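Probable porin (Pseudomonas aeruginosa, PDB 2Y0H) probably acts as a porin of the OprD family, an 18-stranded beta barrel that would let small solutes pass the outer membrane. Local coordinates at residues Q128-A133 / W151-R156; E177-G182 / Y197-D202; L221-D226 / A250-R255; M289-F294 / I367-R372. All coordinates share one frame; numbering follows the deposited sequence.

Interactions 1, 2 and 3 each join the two strands of a beta hairpin in the barrel wall. Interaction 4 instead sets a loop, 289-294, against strand 361-371. Interactions 1 and 2 are partly buried and neighbours, with strands 143-154 and 178-186 side by side. Their centres lie about 14 Å apart. Both mix backbone pairing with polar side-chain bonds: a salt bridge in interaction 1, paired amides in interaction 2. Interaction 3 is a surface contact with regular pairing and leucine contacts. It lies on the opposite side of the chain's centre from interaction 1. Interaction 4 is partly buried and rests on an aromatic pair and aliphatic contacts.

Interaction 1 of 4, residues Q128-A133 / W151-R156; sequences QTFDGA and WKSRTR
Trp-151 lays its six-membered ring over the backbone of Gly-132. Gly-132 CA sits 3.4 Å from the centroid of that ring, 4° off its normal, a CH-pi contact. The ring also reaches Ala-133, whose CB is 4.0 Å from Trp-151 CZ2. Trp-151 NE1 is bonded to Gln-149.

Trp-151 and Lys-152 both face Asp-131, a classic beta bulge. Trp-151 N gives a straight bond to Asp-131 O of 2.7 Å; the one from Lys-152 N is weak. Arg-154 runs extended to NE and forms a salt bridge with Asp-131. Asp-131 OD2 lies near the guanidinium plane of Arg-154, while NH1 comes to it from above the carboxylate plane.

Gln-128 CG is anti to the backbone N (chi1 164°) and the chain runs extended beyond it; Gln-128 NE2 donates to Ser-153 OG at 3.1 Å. Asp-121 N binds Gln-128 OE1, and Thr-281 OG1 binds NE2.

Trp-151 also touches a bound detergent. The hairpin thus joins a detergent-facing ring to a charge pair, probably largely neutralised.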
loop_
_atom_site.group_PDB
_atom_site.type_symbol
_atom_site.label_atom_id
_atom_site.label_comp_id
_atom_site.label_asym_id
_atom_site.label_seq_id
_atom_site.Cartn_x
_atom_site.Cartn_y
_atom_site.Cartn_z
ATOM N N GLN A 128 0.836 -8.983 -1.857
ATOM C CA GLN A 128 2.023 -9.059 -2.690
ATOM C C GLN A 128 3.226 -9.294 -1.775
ATOM O O GLN A 128 3.290 -8.736 -0.683
ATOM C CB GLN A 128 2.200 -7.740 -3.439
ATOM C CG GLN A 128 3.561 -7.515 -4.058
ATOM C CD GLN A 128 3.674 -6.130 -4.723
ATOM O OE1 GLN A 128 3.105 -5.149 -4.240
ATOM N NE2 GLN A 128 4.390 -6.060 -5.835
ATOM N N THR A 129 4.177 -10.113 -2.205
ATOM C CA THR A 129 5.396 -10.305 -1.422
ATOM C C THR A 129 6.627 -10.010 -2.258
ATOM O O THR A 129 6.568 -9.991 -3.489
ATOM C CB THR A 129 5.523 -11.747 -0.886
ATOM O OG1 THR A 129 5.623 -12.655 -1.984
ATOM C CG2 THR A 129 4.314 -12.125 -0.024
ATOM N N PHE A 130 7.744 -9.779 -1.581
ATOM C CA PHE A 130 9.027 -9.579 -2.243
ATOM C C PHE A 130 10.028 -10.544 -1.600
ATOM O O PHE A 130 9.859 -10.932 -0.443
ATOM C CB PHE A 130 9.518 -8.133 -2.054
ATOM C CG PHE A 130 8.734 -7.099 -2.828
ATOM C CD1 PHE A 130 7.534 -6.594 -2.333
ATOM C CD2 PHE A 130 9.208 -6.619 -4.044
ATOM C CE1 PHE A 130 6.815 -5.663 -3.047
ATOM C CE2 PHE A 130 8.492 -5.672 -4.757
ATOM C CZ PHE A 130 7.293 -5.192 -4.258
ATOM N N ASP A 131 11.060 -10.943 -2.342
ATOM C CA ASP A 131 12.221 -11.563 -1.710
ATOM C C ASP A 131 13.315 -10.516 -1.651
ATOM O O ASP A 131 13.570 -9.822 -2.638
ATOM C CB ASP A 131 12.724 -12.780 -2.482
ATOM C CG ASP A 131 11.714 -13.910 -2.517
ATOM O OD1 ASP A 131 10.845 -13.965 -1.623
ATOM O OD2 ASP A 131 11.793 -14.742 -3.442
ATOM N N GLY A 132 13.951 -10.399 -0.490
ATOM C CA GLY A 132 15.046 -9.470 -0.326
ATOM C C GLY A 132 15.707 -9.534 1.031
ATOM O O GLY A 132 15.534 -10.479 1.809
ATOM N N ALA A 133 16.499 -8.514 1.306
ATOM C CA ALA A 133 17.132 -8.370 2.602
ATOM C C ALA A 133 16.840 -6.955 3.097
ATOM O O ALA A 133 17.034 -5.984 2.361
ATOM C CB ALA A 133 18.620 -8.623 2.490
ATOM N N TRP A 151 14.889 -8.498 -4.537
ATOM C CA TRP A 151 15.373 -9.215 -5.713
ATOM C C TRP A 151 14.221 -9.694 -6.583
ATOM O O TRP A 151 14.366 -9.821 -7.799
ATOM C CB TRP A 151 16.255 -10.405 -5.324
ATOM C CG TRP A 151 17.169 -10.119 -4.181
ATOM C CD1 TRP A 151 18.081 -9.105 -4.094
ATOM C CD2 TRP A 151 17.269 -10.856 -2.955
ATOM N NE1 TRP A 151 18.733 -9.159 -2.883
ATOM C CE2 TRP A 151 18.250 -10.222 -2.165
ATOM C CE3 TRP A 151 16.616 -11.983 -2.445
ATOM C CZ2 TRP A 151 18.593 -10.672 -0.893
ATOM C CZ3 TRP A 151 16.967 -12.434 -1.183
ATOM C CH2 TRP A 151 17.947 -11.782 -0.425
ATOM N N LYS A 152 13.073 -9.966 -5.970
ATOM C CA LYS A 152 11.898 -10.359 -6.751
ATOM C C LYS A 152 10.564 -9.991 -6.143
ATOM O O LYS A 152 10.417 -9.894 -4.928
ATOM C CB LYS A 152 11.904 -11.849 -7.109
ATOM C CG LYS A 152 12.464 -12.778 -6.061
ATOM C CD LYS A 152 12.133 -14.229 -6.410
ATOM C CE LYS A 152 12.544 -14.578 -7.838
ATOM N NZ LYS A 152 14.021 -14.549 -8.025
ATOM N N SER A 153 9.596 -9.814 -7.031
ATOM C CA SER A 153 8.234 -9.473 -6.687
ATOM C C SER A 153 7.342 -10.663 -7.040
ATOM O O SER A 153 7.487 -11.234 -8.117
ATOM C CB SER A 153 7.802 -8.235 -7.485
ATOM O OG SER A 153 6.419 -7.947 -7.305
ATOM N N ARG A 154 6.432 -11.027 -6.134
ATOM C CA ARG A 154 5.478 -12.128 -6.357
ATOM C C ARG A 154 4.030 -11.708 -6.177
ATOM O O ARG A 154 3.663 -11.207 -5.107
ATOM C CB ARG A 154 5.722 -13.268 -5.373
ATOM C CG ARG A 154 6.887 -14.141 -5.732
ATOM C CD ARG A 154 6.864 -15.458 -4.974
ATOM N NE ARG A 154 7.864 -16.362 -5.545
ATOM C CZ ARG A 154 9.148 -16.320 -5.217
ATOM N NH1 ARG A 154 9.554 -15.439 -4.311
ATOM N NH2 ARG A 154 10.019 -17.155 -5.774
ATOM N N THR A 155 3.208 -11.941 -7.198
ATOM C CA THR A 155 1.748 -11.821 -7.061
ATOM C C THR A 155 1.028 -13.018 -7.681
ATOM O O THR A 155 1.622 -13.764 -8.464
ATOM C CB THR A 155 1.205 -10.542 -7.723
ATOM O OG1 THR A 155 1.426 -10.615 -9.133
ATOM C CG2 THR A 155 1.909 -9.326 -7.180
ATOM N N ARG A 156 -0.253 -13.183 -7.336
ATOM C CA ARG A 156 -1.095 -14.265 -7.869
ATOM C C ARG A 156 -1.051 -14.347 -9.402
ATOM O O ARG A 156 -1.640 -15.258 -10.001
ATOM C CB ARG A 156 -2.549 -14.140 -7.353
ATOM C CG ARG A 156 -3.476 -15.318 -7.700
ATOM C CD ARG A 156 -4.707 -15.439 -6.758
ATOM N NE ARG A 156 -5.760 -14.450 -7.015
ATOM C CZ ARG A 156 -7.068 -14.696 -6.916
ATOM N NH1 ARG A 156 -7.499 -15.904 -6.578
ATOM N NH2 ARG A 156 -7.956 -13.737 -7.157
#

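Interaction 2 of 4, residues E177-G182 / Y197-D202; sequences EFNLAG and YGQLKD
Asn-179 and Gln-199 lie side by side as a hydrogen-bonded pair, their amide planes 56° apart. Their backbones bond in both directions, as do those of Ala-181 and Tyr-197. Asn-179 ND2 donates to Gln-199 OE1 at 3.0 Å. The bond is nearly straight, at 173°, and lies in the plane of the Asn-179 amide. The same nitrogen also donates to Glu-177 OE2 at 2.8 Å, on the anti lone pair of that oxygen. Both N-H groups of ND2 are therefore used.

Glu-177 crosses the aliphatic part of Lys-201, with Glu-177 OE1 3.4 Å from Lys-201 CD. Lys-201 NZ makes a long salt bridge with Asp-202 instead. On the opposite face of the sheet, Phe-178 CD1 meets Leu-200 CB at 4.0 Å, and Phe-178 CZ comes within 3.8 Å of Gly-198 CA. Gly-198 has no side chain there.

The next shell fixes these groups. Asn-179 OD1 accepts from Gln-149, whose other amide atom binds Trp-151 of interaction 1. Gln-199 NE2 binds Asp-235. Leu-277, from the long loop before strand 300-309, touches both Phe-178 and Leu-200. On the Asn-179 face, Tyr-197 touches a bound detergent.

The hairpin of strands 178-186 and 191-200, in the wall of the porin barrel, is thus two-sided. One face carries a chain of amide and carboxylate bonds that would hold Asn-179 in one orientation. The other is apolar and packs against a loop.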
loop_
_atom_site.group_PDB
_atom_site.type_symbol
_atom_site.label_atom_id
_atom_site.label_comp_id
_atom_site.label_asym_id
_atom_site.label_seq_id
_atom_site.Cartn_x
_atom_site.Cartn_y
_atom_site.Cartn_z
ATOM N N GLU A 177 17.191 -6.161 -9.095
ATOM C CA GLU A 177 17.799 -5.440 -7.994
ATOM C C GLU A 177 17.125 -4.094 -7.699
ATOM O O GLU A 177 17.277 -3.124 -8.438
ATOM C CB GLU A 177 19.300 -5.263 -8.251
ATOM C CG GLU A 177 20.020 -4.394 -7.240
ATOM C CD GLU A 177 21.527 -4.371 -7.465
ATOM O OE1 GLU A 177 22.053 -5.290 -8.134
ATOM O OE2 GLU A 177 22.177 -3.433 -6.968
ATOM N N PHE A 178 16.370 -4.059 -6.610
ATOM C CA PHE A 178 15.772 -2.822 -6.138
ATOM C C PHE A 178 16.429 -2.431 -4.829
ATOM O O PHE A 178 16.304 -3.129 -3.823
ATOM C CB PHE A 178 14.268 -2.980 -5.937
ATOM C CG PHE A 178 13.592 -1.722 -5.469
ATOM C CD1 PHE A 178 13.432 -0.653 -6.330
ATOM C CD2 PHE A 178 13.137 -1.601 -4.164
ATOM C CE1 PHE A 178 12.817 0.511 -5.912
ATOM C CE2 PHE A 178 12.513 -0.433 -3.748
ATOM C CZ PHE A 178 12.359 0.619 -4.624
ATOM N N ASN A 179 17.146 -1.321 -4.849
ATOM C CA ASN A 179 17.849 -0.863 -3.665
ATOM C C ASN A 179 17.084 0.250 -2.982
ATOM O O ASN A 179 16.574 1.162 -3.640
ATOM C CB ASN A 179 19.254 -0.390 -4.041
ATOM C CG ASN A 179 20.136 -1.529 -4.539
ATOM O OD1 ASN A 179 20.167 -2.610 -3.942
ATOM N ND2 ASN A 179 20.858 -1.289 -5.636
ATOM N N LEU A 180 17.004 0.181 -1.656
ATOM C CA LEU A 180 16.291 1.207 -0.897
ATOM C C LEU A 180 17.032 1.596 0.385
ATOM O O LEU A 180 17.680 0.768 1.024
ATOM C CB LEU A 180 14.868 0.735 -0.577
ATOM C CG LEU A 180 14.686 -0.498 0.319
ATOM C CD1 LEU A 180 14.643 -0.108 1.802
ATOM C CD2 LEU A 180 13.408 -1.257 -0.068
ATOM N N ALA A 181 16.940 2.866 0.749
ATOM C CA ALA A 181 17.558 3.348 1.974
ATOM C C ALA A 181 16.711 4.496 2.475
ATOM O O ALA A 181 16.197 5.281 1.676
ATOM C CB ALA A 181 18.988 3.803 1.722
ATOM N N GLY A 182 16.548 4.586 3.793
ATOM C CA GLY A 182 15.689 5.601 4.350
ATOM C C GLY A 182 15.979 5.993 5.781
ATOM O O GLY A 182 16.673 5.295 6.512
ATOM N N TYR A 197 15.102 6.645 -0.520
ATOM C CA TYR A 197 15.674 6.522 -1.851
ATOM C C TYR A 197 15.371 5.117 -2.369
ATOM O O TYR A 197 15.655 4.128 -1.695
ATOM C CB TYR A 197 17.192 6.773 -1.799
ATOM C CG TYR A 197 17.923 6.575 -3.115
ATOM C CD1 TYR A 197 17.735 7.449 -4.177
ATOM C CD2 TYR A 197 18.798 5.505 -3.295
ATOM C CE1 TYR A 197 18.403 7.273 -5.384
ATOM C CE2 TYR A 197 19.479 5.319 -4.505
ATOM C CZ TYR A 197 19.272 6.207 -5.543
ATOM O OH TYR A 197 19.933 6.041 -6.744
ATOM N N GLY A 198 14.772 5.033 -3.552
ATOM C CA GLY A 198 14.519 3.754 -4.196
ATOM C C GLY A 198 15.259 3.685 -5.525
ATOM O O GLY A 198 15.232 4.631 -6.307
ATOM N N GLN A 199 15.938 2.577 -5.783
ATOM C CA GLN A 199 16.653 2.428 -7.046
ATOM C C GLN A 199 16.425 1.063 -7.650
ATOM O O GLN A 199 16.928 0.072 -7.136
ATOM C CB GLN A 199 18.155 2.614 -6.845
ATOM C CG GLN A 199 18.981 2.272 -8.086
ATOM C CD GLN A 199 20.467 2.134 -7.762
ATOM O OE1 GLN A 199 20.838 1.437 -6.817
ATOM N NE2 GLN A 199 21.317 2.824 -8.528
ATOM N N LEU A 200 15.677 1.007 -8.745
ATOM C CA LEU A 200 15.546 -0.234 -9.493
ATOM C C LEU A 200 16.707 -0.197 -10.462
ATOM O O LEU A 200 16.661 0.537 -11.451
ATOM C CB LEU A 200 14.234 -0.280 -10.272
ATOM C CG LEU A 200 13.512 -1.628 -10.365
ATOM C CD1 LEU A 200 12.563 -1.701 -11.568
ATOM C CD2 LEU A 200 14.463 -2.789 -10.329
ATOM N N LYS A 201 17.749 -0.969 -10.163
ATOM C CA LYS A 201 19.022 -0.881 -10.880
ATOM C C LYS A 201 18.864 -0.914 -12.399
ATOM O O LYS A 201 18.213 -1.798 -12.946
ATOM C CB LYS A 201 19.975 -1.990 -10.443
ATOM C CG LYS A 201 21.429 -1.716 -10.861
ATOM C CD LYS A 201 22.340 -2.903 -10.593
ATOM C CE LYS A 201 23.816 -2.543 -10.862
ATOM N NZ LYS A 201 24.030 -1.981 -12.231
ATOM N N ASP A 202 19.461 0.066 -13.059
ATOM C CA ASP A 202 19.359 0.235 -14.511
ATOM C C ASP A 202 18.001 0.639 -15.082
ATOM O O ASP A 202 17.842 0.709 -16.296
ATOM C CB ASP A 202 19.889 -0.995 -15.244
ATOM C CG ASP A 202 21.385 -1.060 -15.215
ATOM O OD1 ASP A 202 22.006 0.034 -15.236
ATOM O OD2 ASP A 202 21.926 -2.188 -15.151
#

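Interaction 3 of 4, residues L221-D226 / A250-R255; sequences LSLRSD and AMLTLR
Leu-223 and Leu-252 meet diagonally across the strands, with Leu-223 CG 3.8 Å from Leu-252 CD1. Leu-223 CD1 also lies 4.2 Å from CB of Leu-254, its direct partner. Leu-217 touches both Leu-223 and Leu-254 on this face. Leu-252 also sends its methyls over the Ser-225 side chain, with Leu-252 CD2 4.1 Å from Ser-225 CB.

Backbone bonds run in three hydrogen-bonded pairs: Ser-222 with Arg-255, Arg-224 with Thr-253, and Asp-226 with Met-251. Each pair has a bond in both directions; Arg-224 N to Thr-253 O is 2.8 Å. This is an antiparallel hairpin of the up-and-down porin barrel, strands 221-234 and 244-256. Residues alternate between its faces. Ala-250, on the leucine face, touches a bound detergent, consistent with a surface turned to the membrane.

Most of the polar side chains lie on the face of Ser-222, Arg-224 and Thr-253. A water donates to Arg-224 O at 3.1 Å and lies 2.7 Å from Thr-253 OG1, so it bridges the strands. Ser-222 OG rests on Arg-255 CB at 3.5 Å. The Asp-226 carboxylate turns to Arg-228 in a salt bridge.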
loop_
_atom_site.group_PDB
_atom_site.type_symbol
_atom_site.label_atom_id
_atom_site.label_comp_id
_atom_site.label_asym_id
_atom_site.label_seq_id
_atom_site.Cartn_x
_atom_site.Cartn_y
_atom_site.Cartn_z
ATOM N N LEU A 221 -9.962 17.128 18.881
ATOM C CA LEU A 221 -9.705 17.856 17.638
ATOM C C LEU A 221 -8.237 17.831 17.273
ATOM O O LEU A 221 -7.387 18.059 18.124
ATOM C CB LEU A 221 -10.145 19.312 17.766
ATOM C CG LEU A 221 -11.640 19.566 17.902
ATOM C CD1 LEU A 221 -11.898 20.959 18.470
ATOM C CD2 LEU A 221 -12.305 19.385 16.553
ATOM N N SER A 222 -7.934 17.579 16.004
ATOM C CA SER A 222 -6.549 17.640 15.554
ATOM C C SER A 222 -6.450 17.804 14.047
ATOM O O SER A 222 -7.275 17.288 13.299
ATOM C CB SER A 222 -5.775 16.393 15.991
ATOM O OG SER A 222 -6.271 15.236 15.338
ATOM N N LEU A 223 -5.438 18.531 13.606
ATOM C CA LEU A 223 -5.205 18.692 12.186
ATOM C C LEU A 223 -3.971 17.893 11.775
ATOM O O LEU A 223 -2.852 18.181 12.194
ATOM C CB LEU A 223 -5.044 20.164 11.821
ATOM C CG LEU A 223 -5.047 20.440 10.317
ATOM C CD1 LEU A 223 -6.390 20.057 9.676
ATOM C CD2 LEU A 223 -4.723 21.893 10.059
ATOM N N ARG A 224 -4.188 16.873 10.960
ATOM C CA ARG A 224 -3.082 16.099 10.430
ATOM C C ARG A 224 -2.720 16.613 9.035
ATOM O O ARG A 224 -3.550 16.576 8.124
ATOM C CB ARG A 224 -3.453 14.617 10.399
ATOM C CG ARG A 224 -2.355 13.680 9.904
ATOM C CD ARG A 224 -2.941 12.294 9.750
ATOM N NE ARG A 224 -2.022 11.307 9.191
ATOM C CZ ARG A 224 -1.131 10.629 9.910
ATOM N NH1 ARG A 224 -1.015 10.860 11.214
ATOM N NH2 ARG A 224 -0.346 9.741 9.320
ATOM N N SER A 225 -1.493 17.114 8.897
ATOM C CA SER A 225 -0.934 17.523 7.613
ATOM C C SER A 225 0.123 16.514 7.151
ATOM O O SER A 225 1.153 16.329 7.798
ATOM C CB SER A 225 -0.325 18.929 7.698
ATOM O OG SER A 225 -1.301 19.858 8.135
ATOM N N ASP A 226 -0.159 15.865 6.027
ATOM C CA ASP A 226 0.655 14.771 5.492
ATOM C C ASP A 226 1.131 15.233 4.120
ATOM O O ASP A 226 0.369 15.181 3.151
ATOM C CB ASP A 226 -0.210 13.508 5.382
ATOM C CG ASP A 226 0.570 12.255 4.972
ATOM O OD1 ASP A 226 1.721 12.327 4.503
ATOM O OD2 ASP A 226 -0.011 11.169 5.096
ATOM N N ALA A 250 -0.472 15.881 -0.952
ATOM C CA ALA A 250 -0.671 16.193 0.458
ATOM C C ALA A 250 -2.073 15.801 0.899
ATOM O O ALA A 250 -3.030 15.919 0.144
ATOM C CB ALA A 250 -0.422 17.680 0.723
ATOM N N MET A 251 -2.185 15.317 2.125
ATOM C CA MET A 251 -3.490 15.053 2.719
ATOM C C MET A 251 -3.618 15.853 4.009
ATOM O O MET A 251 -2.782 15.725 4.896
ATOM C CB MET A 251 -3.650 13.558 3.007
ATOM C CG MET A 251 -5.058 13.144 3.362
ATOM S SD MET A 251 -6.075 13.012 1.890
ATOM C CE MET A 251 -6.289 11.239 1.787
ATOM N N LEU A 252 -4.647 16.696 4.090
ATOM C CA LEU A 252 -4.983 17.434 5.309
ATOM C C LEU A 252 -6.231 16.826 5.938
ATOM O O LEU A 252 -7.288 16.777 5.311
ATOM C CB LEU A 252 -5.269 18.898 4.986
ATOM C CG LEU A 252 -4.170 19.929 5.228
ATOM C CD1 LEU A 252 -3.975 20.134 6.716
ATOM C CD2 LEU A 252 -2.862 19.489 4.556
ATOM N N THR A 253 -6.118 16.367 7.177
ATOM C CA THR A 253 -7.231 15.672 7.812
ATOM C C THR A 253 -7.589 16.335 9.134
ATOM O O THR A 253 -6.753 16.477 10.034
ATOM C CB THR A 253 -6.920 14.172 8.038
ATOM O OG1 THR A 253 -6.612 13.556 6.784
ATOM C CG2 THR A 253 -8.118 13.457 8.640
ATOM N N LEU A 254 -8.832 16.778 9.230
ATOM C CA LEU A 254 -9.330 17.345 10.473
ATOM C C LEU A 254 -10.102 16.267 11.215
ATOM O O LEU A 254 -11.146 15.803 10.753
ATOM C CB LEU A 254 -10.222 18.539 10.180
ATOM C CG LEU A 254 -10.834 19.285 11.368
ATOM C CD1 LEU A 254 -9.748 19.827 12.271
ATOM C CD2 LEU A 254 -11.741 20.407 10.871
ATOM N N ARG A 255 -9.566 15.846 12.353
ATOM C CA ARG A 255 -10.224 14.847 13.183
ATOM C C ARG A 255 -11.051 15.578 14.232
ATOM O O ARG A 255 -10.563 16.532 14.849
ATOM C CB ARG A 255 -9.171 13.950 13.841
ATOM C CG ARG A 255 -9.722 12.937 14.821
ATOM C CD ARG A 255 -10.638 11.946 14.133
ATOM N NE ARG A 255 -11.187 10.981 15.077
ATOM C CZ ARG A 255 -12.081 10.051 14.755
ATOM N NH1 ARG A 255 -12.512 9.968 13.504
ATOM N NH2 ARG A 255 -12.534 9.200 15.676
HETATM O O HOH W 1 -3.916 13.913 6.600
#

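Interaction 4 of 4, residues M289-F294 / I367-R372; sequences MAYQTF and ITYRSR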
loop_
_atom_site.group_PDB
_atom_site.type_symbol
_atom_site.label_atom_id
_atom_site.label_comp_id
_atom_site.label_asym_id
_atom_site.label_seq_id
_atom_site.Cartn_x
_atom_site.Cartn_y
_atom_site.Cartn_z
ATOM N N MET A 289 -6.967 5.719 -4.683
ATOM C CA MET A 289 -8.350 5.269 -4.533
ATOM C C MET A 289 -8.472 3.752 -4.731
ATOM O O MET A 289 -7.498 3.094 -5.068
ATOM C CB MET A 289 -9.258 6.018 -5.516
ATOM C CG MET A 289 -9.348 7.505 -5.218
ATOM S SD MET A 289 -10.438 7.815 -3.807
ATOM C CE MET A 289 -12.035 7.712 -4.654
ATOM N N ALA A 290 -9.667 3.205 -4.527
ATOM C CA ALA A 290 -9.859 1.761 -4.626
ATOM C C ALA A 290 -9.516 1.232 -6.017
ATOM O O ALA A 290 -8.931 0.169 -6.155
ATOM C CB ALA A 290 -11.277 1.393 -4.252
ATOM N N TYR A 291 -9.878 1.985 -7.047
ATOM C CA TYR A 291 -9.612 1.574 -8.419
ATOM C C TYR A 291 -8.436 2.336 -9.042
ATOM O O TYR A 291 -7.415 1.738 -9.383
ATOM C CB TYR A 291 -10.885 1.707 -9.266
ATOM C CG TYR A 291 -10.702 1.391 -10.736
ATOM C CD1 TYR A 291 -10.118 0.196 -11.143
ATOM C CD2 TYR A 291 -11.133 2.277 -11.715
ATOM C CE1 TYR A 291 -9.952 -0.097 -12.480
ATOM C CE2 TYR A 291 -10.970 1.997 -13.055
ATOM C CZ TYR A 291 -10.379 0.806 -13.433
ATOM O OH TYR A 291 -10.211 0.514 -14.770
ATOM N N GLN A 292 -8.562 3.653 -9.180
ATOM C CA GLN A 292 -7.495 4.459 -9.793
ATOM C C GLN A 292 -6.532 5.082 -8.789
ATOM O O GLN A 292 -6.895 5.353 -7.638
ATOM C CB GLN A 292 -8.083 5.539 -10.696
ATOM C CG GLN A 292 -8.584 4.988 -12.014
ATOM C CD GLN A 292 -7.491 4.257 -12.782
ATOM O OE1 GLN A 292 -7.579 3.055 -13.021
ATOM N NE2 GLN A 292 -6.457 4.982 -13.166
ATOM N N THR A 293 -5.297 5.296 -9.226
ATOM C CA THR A 293 -4.286 5.906 -8.364
ATOM C C THR A 293 -4.128 7.410 -8.616
ATOM O O THR A 293 -3.482 8.094 -7.830
ATOM C CB THR A 293 -2.896 5.213 -8.496
ATOM O OG1 THR A 293 -2.303 5.550 -9.750
ATOM C CG2 THR A 293 -3.020 3.691 -8.390
ATOM N N PHE A 294 -4.721 7.913 -9.700
ATOM C CA PHE A 294 -4.653 9.340 -10.042
ATOM C C PHE A 294 -3.216 9.845 -10.152
ATOM O O PHE A 294 -2.874 10.930 -9.672
ATOM C CB PHE A 294 -5.466 10.166 -9.035
ATOM C CG PHE A 294 -6.946 10.000 -9.195
ATOM C CD1 PHE A 294 -7.587 8.884 -8.680
ATOM C CD2 PHE A 294 -7.689 10.931 -9.904
ATOM C CE1 PHE A 294 -8.955 8.712 -8.849
ATOM C CE2 PHE A 294 -9.064 10.766 -10.077
ATOM C CZ PHE A 294 -9.691 9.652 -9.553
ATOM N N ILE A 367 -17.673 1.160 -5.454
ATOM C CA ILE A 367 -16.745 1.897 -6.296
ATOM C C ILE A 367 -17.434 2.467 -7.533
ATOM O O ILE A 367 -18.019 1.737 -8.324
ATOM C CB ILE A 367 -15.576 1.006 -6.728
ATOM C CG1 ILE A 367 -14.830 0.502 -5.500
ATOM C CG2 ILE A 367 -14.626 1.757 -7.634
ATOM C CD1 ILE A 367 -13.681 -0.396 -5.822
ATOM N N THR A 368 -17.368 3.779 -7.697
ATOM C CA THR A 368 -17.908 4.398 -8.901
ATOM C C THR A 368 -16.815 5.229 -9.553
ATOM O O THR A 368 -16.175 6.054 -8.893
ATOM C CB THR A 368 -19.148 5.273 -8.609
ATOM O OG1 THR A 368 -20.107 4.517 -7.862
ATOM C CG2 THR A 368 -19.792 5.734 -9.910
ATOM N N TYR A 369 -16.597 4.990 -10.843
ATOM C CA TYR A 369 -15.513 5.625 -11.584
ATOM C C TYR A 369 -15.951 5.991 -12.993
ATOM O O TYR A 369 -16.567 5.183 -13.679
ATOM C CB TYR A 369 -14.310 4.683 -11.677
ATOM C CG TYR A 369 -13.258 5.140 -12.657
ATOM C CD1 TYR A 369 -12.318 6.096 -12.293
ATOM C CD2 TYR A 369 -13.205 4.623 -13.951
ATOM C CE1 TYR A 369 -11.344 6.527 -13.181
ATOM C CE2 TYR A 369 -12.234 5.042 -14.854
ATOM C CZ TYR A 369 -11.306 5.994 -14.460
ATOM O OH TYR A 369 -10.347 6.432 -15.340
ATOM N N ARG A 370 -15.626 7.210 -13.415
ATOM C CA ARG A 370 -15.905 7.676 -14.775
ATOM C C ARG A 370 -14.712 8.442 -15.314
ATOM O O ARG A 370 -14.034 9.137 -14.564
ATOM C CB ARG A 370 -17.123 8.600 -14.796
ATOM C CG ARG A 370 -18.377 7.970 -14.268
ATOM C CD ARG A 370 -18.937 6.936 -15.216
ATOM N NE ARG A 370 -20.240 6.475 -14.739
ATOM C CZ ARG A 370 -20.397 5.499 -13.856
ATOM N NH1 ARG A 370 -19.335 4.872 -13.365
ATOM N NH2 ARG A 370 -21.610 5.139 -13.468
ATOM N N SER A 371 -14.449 8.300 -16.610
ATOM C CA SER A 371 -13.462 9.136 -17.288
ATOM C C SER A 371 -14.040 9.609 -18.621
ATOM O O SER A 371 -14.985 9.015 -19.134
ATOM C CB SER A 371 -12.171 8.361 -17.525
ATOM O OG SER A 371 -12.359 7.354 -18.501
ATOM N N ARG A 372 -13.468 10.671 -19.177
ATOM C CA ARG A 372 -13.973 11.263 -20.408
ATOM C C ARG A 372 -13.657 10.419 -21.639
ATOM O O ARG A 372 -14.544 10.141 -22.446
ATOM C CB ARG A 372 -13.415 12.673 -20.595
ATOM C CG ARG A 372 -13.851 13.334 -21.895
ATOM C CD ARG A 372 -14.708 14.570 -21.641
ATOM N NE ARG A 372 -13.944 15.655 -21.023
ATOM C CZ ARG A 372 -13.377 16.654 -21.697
ATOM N NH1 ARG A 372 -13.486 16.716 -23.023
ATOM N NH2 ARG A 372 -12.700 17.598 -21.046
#
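Tyr-291 and Tyr-369 form a T-shaped aromatic pair. The edge of Tyr-291 points at one face of Tyr-369, with ring centroids 5.0 Å apart and planes at 77°. Tyr-291 CE2 is the leading atom. It stands over the rim of the Tyr-369 ring, 3.6 Å from Tyr-369 CD2. Gln-292 adds to the pair: its CG lies 3.4 Å from Tyr-369 CE1. Gln-292 OE1 lies over one face of the Tyr-291 ring, toward its rim.

Aliphatic contacts sit beside the rings. Ala-290 CB touches Ile-367 CD1 at 3.4 Å, a tight contact. Tyr-291 CB lies 4.1 Å from Ile-367 CG2.

The loop between strands 259-269 and 300-309 reaches strand 361-371 here. Leu-277 of the same loop touches Phe-130, Phe-178 and Leu-200 in other strands. Such contacts are consistent with a loop folded into the barrel, as in porins with a constricting loop.

Polar bonds position both parties from outside the pair. Glu-343 accepts from Tyr-291 N through OE2 and from Gln-292 N through OE1. Asn-345 binds Ala-290 N. Tyr-369 OH is bonded to Glu-341. Within 367-372, Arg-370 NH1 donates to Tyr-369 O at 2.8 Å, from above the carbonyl plane, while Arg-370 NH2 makes a salt bridge with Asp-378.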